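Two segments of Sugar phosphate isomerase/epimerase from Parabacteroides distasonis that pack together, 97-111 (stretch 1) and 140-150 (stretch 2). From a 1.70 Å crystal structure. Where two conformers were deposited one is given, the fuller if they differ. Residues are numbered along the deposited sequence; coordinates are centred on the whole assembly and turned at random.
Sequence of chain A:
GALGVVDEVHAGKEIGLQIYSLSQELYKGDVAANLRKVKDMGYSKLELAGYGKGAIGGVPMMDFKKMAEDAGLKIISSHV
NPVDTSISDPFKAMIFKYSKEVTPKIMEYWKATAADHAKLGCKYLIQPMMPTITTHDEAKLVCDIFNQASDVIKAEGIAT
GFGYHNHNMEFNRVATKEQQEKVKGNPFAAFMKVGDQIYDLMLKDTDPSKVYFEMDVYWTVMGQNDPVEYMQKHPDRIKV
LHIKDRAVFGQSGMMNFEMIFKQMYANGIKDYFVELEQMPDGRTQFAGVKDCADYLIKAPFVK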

# COMPACT_ATOMS: atom_id res chain seq x y z
N LYS A 97 -11.22 6.33 14.07
CA LYS A 97 -10.95 6.61 15.47
C LYS A 97 -10.80 5.30 16.19
O LYS A 97 -11.78 4.62 16.46
CB LYS A 97 -12.05 7.45 16.11
CG LYS A 97 -11.70 7.83 17.53
N TYR A 98 -9.56 4.95 16.50
CA TYR A 98 -9.29 3.69 17.14
C TYR A 98 -9.54 3.90 18.63
O TYR A 98 -9.39 5.01 19.17
CB TYR A 98 -7.88 3.20 16.80
CG TYR A 98 -7.72 2.58 15.43
CD1 TYR A 98 -8.64 2.82 14.40
CD2 TYR A 98 -6.62 1.77 15.16
CE1 TYR A 98 -8.44 2.25 13.13
CE2 TYR A 98 -6.42 1.21 13.93
CZ TYR A 98 -7.35 1.45 12.92
OH TYR A 98 -7.19 0.90 11.69
N SER A 99 -10.01 2.87 19.28
CA SER A 99 -10.27 2.91 20.69
C SER A 99 -10.31 1.49 21.17
O SER A 99 -10.39 0.57 20.37
CB SER A 99 -11.63 3.55 21.01
OG SER A 99 -12.69 2.76 20.46
N LYS A 100 -10.27 1.32 22.48
CA LYS A 100 -10.36 -0.02 23.05
C LYS A 100 -11.73 -0.60 22.68
O LYS A 100 -11.83 -1.76 22.29
CB LYS A 100 -10.11 0.02 24.56
CG LYS A 100 -8.64 0.37 24.86
CD LYS A 100 -8.25 0.29 26.34
CE LYS A 100 -8.77 1.44 27.11
NZ LYS A 100 -8.40 1.42 28.55
N GLU A 101 -12.76 0.24 22.75
CA GLU A 101 -14.13 -0.16 22.43
C GLU A 101 -14.36 -0.73 21.02
O GLU A 101 -15.13 -1.68 20.89
CB GLU A 101 -15.09 1.01 22.64
CG GLU A 101 -15.29 1.41 24.09
N VAL A 102 -13.72 -0.15 19.98
CA VAL A 102 -13.90 -0.60 18.60
C VAL A 102 -12.93 -1.70 18.21
O VAL A 102 -13.03 -2.24 17.10
CB VAL A 102 -13.73 0.57 17.56
CG1 VAL A 102 -12.26 0.88 17.30
CG2 VAL A 102 -14.40 0.24 16.17
N THR A 103 -12.00 -2.06 19.10
CA THR A 103 -10.99 -3.05 18.75
C THR A 103 -11.60 -4.41 18.34
O THR A 103 -11.18 -4.97 17.36
CB THR A 103 -9.91 -3.19 19.84
OG1 THR A 103 -9.17 -1.97 19.91
CG2 THR A 103 -8.93 -4.33 19.50
N PRO A 104 -12.59 -4.92 19.08
CA PRO A 104 -13.21 -6.17 18.62
C PRO A 104 -13.74 -6.14 17.19
O PRO A 104 -13.51 -7.08 16.45
CB PRO A 104 -14.33 -6.40 19.63
CG PRO A 104 -13.87 -5.70 20.86
CD PRO A 104 -13.15 -4.48 20.37
N LYS A 105 -14.37 -5.03 16.79
CA LYS A 105 -14.87 -4.81 15.44
C LYS A 105 -13.72 -4.78 14.45
O LYS A 105 -13.79 -5.35 13.35
CB LYS A 105 -15.65 -3.50 15.43
CG LYS A 105 -16.67 -3.32 14.35
CD LYS A 105 -17.92 -2.67 14.99
N ILE A 106 -12.65 -4.09 14.82
CA ILE A 106 -11.47 -4.11 13.97
C ILE A 106 -10.93 -5.54 13.78
O ILE A 106 -10.60 -5.94 12.65
CB ILE A 106 -10.36 -3.19 14.52
CG1 ILE A 106 -10.82 -1.71 14.49
CG2 ILE A 106 -9.05 -3.36 13.75
CD1 ILE A 106 -9.83 -0.74 15.17
N MSE A 107 -10.86 -6.32 14.85
CA MSE A 107 -10.34 -7.69 14.75
C MSE A 107 -11.29 -8.60 13.95
O MSE A 107 -10.83 -9.50 13.24
CB MSE A 107 -10.01 -8.27 16.13
CG MSE A 107 -8.91 -7.46 16.86
SE MSE A 107 -7.30 -7.28 15.91
CE MSE A 107 -6.85 -5.43 16.56
N GLU A 108 -12.59 -8.35 14.04
CA GLU A 108 -13.59 -9.06 13.23
C GLU A 108 -13.38 -8.80 11.74
O GLU A 108 -13.48 -9.71 10.90
CB GLU A 108 -14.99 -8.63 13.69
CG GLU A 108 -16.17 -9.14 12.86
CD GLU A 108 -17.54 -8.79 13.46
OE1 GLU A 108 -17.61 -8.35 14.63
OE2 GLU A 108 -18.55 -8.96 12.76
N TYR A 109 -13.07 -7.55 11.39
CA TYR A 109 -12.75 -7.19 10.03
C TYR A 109 -11.52 -7.94 9.57
O TYR A 109 -11.52 -8.51 8.48
CB TYR A 109 -12.47 -5.69 9.90
CG TYR A 109 -12.06 -5.32 8.51
CD1 TYR A 109 -13.01 -5.04 7.53
CD2 TYR A 109 -10.73 -5.29 8.15
CE1 TYR A 109 -12.65 -4.78 6.25
CE2 TYR A 109 -10.38 -5.01 6.89
CZ TYR A 109 -11.33 -4.73 5.95
OH TYR A 109 -10.90 -4.49 4.65
N TRP A 110 -10.47 -7.92 10.37
CA TRP A 110 -9.22 -8.55 9.93
C TRP A 110 -9.39 -10.07 9.75
O TRP A 110 -8.86 -10.63 8.80
CB TRP A 110 -8.04 -8.22 10.87
CG TRP A 110 -7.55 -6.82 10.64
CD1 TRP A 110 -7.53 -5.82 11.53
CD2 TRP A 110 -7.03 -6.29 9.41
NE1 TRP A 110 -7.05 -4.67 10.95
CE2 TRP A 110 -6.73 -4.93 9.64
CE3 TRP A 110 -6.80 -6.83 8.14
CZ2 TRP A 110 -6.17 -4.12 8.66
CZ3 TRP A 110 -6.29 -6.04 7.16
CH2 TRP A 110 -5.97 -4.68 7.42
N LYS A 111 -10.12 -10.71 10.66
CA LYS A 111 -10.35 -12.16 10.54
C LYS A 111 -11.03 -12.51 9.19
O LYS A 111 -10.52 -13.34 8.44
CB LYS A 111 -11.17 -12.70 11.70
CG LYS A 111 -11.41 -14.21 11.59
CD LYS A 111 -11.90 -14.81 12.86
CE LYS A 111 -12.14 -16.34 12.71
NZ LYS A 111 -12.82 -16.83 13.88
N LYS A 140 0.37 5.14 20.21
CA LYS A 140 0.63 3.91 20.94
C LYS A 140 -0.47 2.89 20.73
O LYS A 140 -0.20 1.74 20.36
CB LYS A 140 0.76 4.18 22.43
CG LYS A 140 1.99 4.94 22.85
CD LYS A 140 1.99 5.11 24.34
CE LYS A 140 3.03 6.08 24.83
NZ LYS A 140 2.88 6.26 26.30
N LEU A 141 -1.71 3.30 20.97
CA LEU A 141 -2.87 2.42 20.84
C LEU A 141 -3.01 1.91 19.42
O LEU A 141 -3.29 0.72 19.22
CB LEU A 141 -4.17 3.13 21.30
CG LEU A 141 -5.43 2.26 21.27
CD1 LEU A 141 -5.32 1.04 22.21
CD2 LEU A 141 -6.63 3.07 21.66
N VAL A 142 -2.76 2.76 18.43
CA VAL A 142 -2.81 2.30 17.05
C VAL A 142 -1.76 1.20 16.83
O VAL A 142 -2.05 0.13 16.21
CB VAL A 142 -2.64 3.46 16.05
CG1 VAL A 142 -2.25 2.91 14.69
CG2 VAL A 142 -3.91 4.34 16.01
N CYS A 143 -0.55 1.41 17.34
CA CYS A 143 0.48 0.38 17.22
C CYS A 143 0.09 -0.97 17.86
O CYS A 143 0.31 -2.03 17.27
CB CYS A 143 1.80 0.85 17.81
SG CYS A 143 2.52 2.21 16.89
N ASP A 144 -0.51 -0.93 19.04
CA ASP A 144 -0.95 -2.14 19.69
C ASP A 144 -2.01 -2.85 18.85
O ASP A 144 -2.02 -4.09 18.78
CB ASP A 144 -1.57 -1.79 21.04
CG ASP A 144 -0.56 -1.28 22.04
OD1 ASP A 144 0.63 -1.63 21.90
OD2 ASP A 144 -0.97 -0.60 23.01
N ILE A 145 -2.89 -2.08 18.22
CA ILE A 145 -3.94 -2.63 17.38
C ILE A 145 -3.29 -3.29 16.14
O ILE A 145 -3.70 -4.38 15.73
CB ILE A 145 -5.06 -1.54 17.06
CG1 ILE A 145 -5.88 -1.29 18.32
CG2 ILE A 145 -5.93 -1.92 15.86
CD1 ILE A 145 -6.74 0.02 18.31
N PHE A 146 -2.30 -2.65 15.54
CA PHE A 146 -1.61 -3.23 14.39
C PHE A 146 -0.94 -4.57 14.78
O PHE A 146 -0.98 -5.56 14.01
CB PHE A 146 -0.55 -2.28 13.85
CG PHE A 146 -1.08 -1.03 13.12
CD1 PHE A 146 -2.43 -0.85 12.81
CD2 PHE A 146 -0.18 -0.07 12.68
CE1 PHE A 146 -2.86 0.32 12.14
CE2 PHE A 146 -0.60 1.07 11.99
CZ PHE A 146 -1.93 1.24 11.72
N ASN A 147 -0.31 -4.59 15.95
CA ASN A 147 0.35 -5.82 16.44
C ASN A 147 -0.69 -6.94 16.58
O ASN A 147 -0.46 -8.07 16.16
CB ASN A 147 1.05 -5.62 17.79
CG ASN A 147 2.35 -4.86 17.69
OD1 ASN A 147 3.01 -4.83 16.64
ND2 ASN A 147 2.76 -4.26 18.80
N GLN A 148 -1.85 -6.62 17.15
CA GLN A 148 -2.89 -7.64 17.35
C GLN A 148 -3.50 -8.04 16.01
O GLN A 148 -3.83 -9.22 15.82
CB GLN A 148 -3.99 -7.16 18.28
CG GLN A 148 -4.93 -8.31 18.62
CD GLN A 148 -6.04 -7.95 19.59
OE1 GLN A 148 -6.20 -6.79 19.99
NE2 GLN A 148 -6.82 -8.95 19.97
N ALA A 149 -3.67 -7.09 15.08
CA ALA A 149 -4.18 -7.40 13.72
C ALA A 149 -3.30 -8.44 13.06
O ALA A 149 -3.79 -9.36 12.42
CB ALA A 149 -4.28 -6.13 12.83
N SER A 150 -1.98 -8.30 13.22
CA SER A 150 -1.04 -9.24 12.63
C SER A 150 -1.28 -10.65 13.13
O SER A 150 -1.26 -11.60 12.34
CB SER A 150 0.39 -8.79 12.94
OG SER A 150 1.30 -9.80 12.56

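A loop running into a helix lies beside a second helix of the same chain, joined by shape rather than by polar bonds: no hydrogen bond crosses between them, and 551 Å² of surface, summed over both sides, is buried. The axes of helix 103-111 and helix 140-150 approach to 10.0 Å, and their N-to-C directions differ by 35°, so the two run in roughly the same sense. The CA atoms of Thr 103 and Ile 145 are 7.2 Å apart, and those of Met 107 and Ala 149 are 6.3 Å apart. The closer of these two spacings falls at Ala 149, whose CB is the whole side chain.

Ile 145 is the central bump. Ile 145 CD1 sits in a hollow lined by the loop and by Thr 103, 3.6 Å from Tyr 98 CD2 and 3.5 Å from Thr 103 OG1. Thr 103 OG1 is already engaged within its own stretch, donating to Ser 99 O at 2.9 Å, so its approach to a methyl leaves no unmet donor. Deeper along the helix, Ile 145 CG2 meets Ile 106 CG2 at 4.0 Å and Met 107 CE at 3.7 Å. One branched side chain thus touches five residues of the other stretch through its two methyls, Ser 99 being the fifth.

Tyr 98 is the reciprocal bump, projecting from the loop toward the second helix. Besides Ile 145, Tyr 98 CD2 reaches Val 142 CG2 at 3.8 Å, and Tyr 98 CE2 lies 4.1 Å from Phe 146 CE1. All three neighbours approach the tyrosine ring obliquely, and its OH is hydrogen-bonded elsewhere in the structure. Leu 141 closes the outer end of this region, with Leu 141 CD2 3.8 Å from Ser 99 CA; its methyl packs against backbone there. The Ser 99 side chain turns back instead, Ser 99 OG accepting from Val 102 N at 3.1 Å.

At the other end, a selenomethionine and a tryptophan close around Ala 149. Met 107, with chi1 and chi2 both m, places Met 107 SE 3.7 Å from Ala 149 N and Met 107 CE 3.4 Å from Ile 145 O, so its tip lies against helix backbone. Ile 145 O is already paired, accepting from Ala 149 N at 2.8 Å. Ala 149 CB lies over one face of Trp 110, 3.8 Å from the centroid of the five-membered ring and 24° off its normal, a CH-pi contact between a methyl and an electron-rich surface. At the margin, extended Gln 148 brings Gln 148 OE1 to 3.7 Å from both Thr 103 CG2 and Met 107 CE, contacts of packing alone.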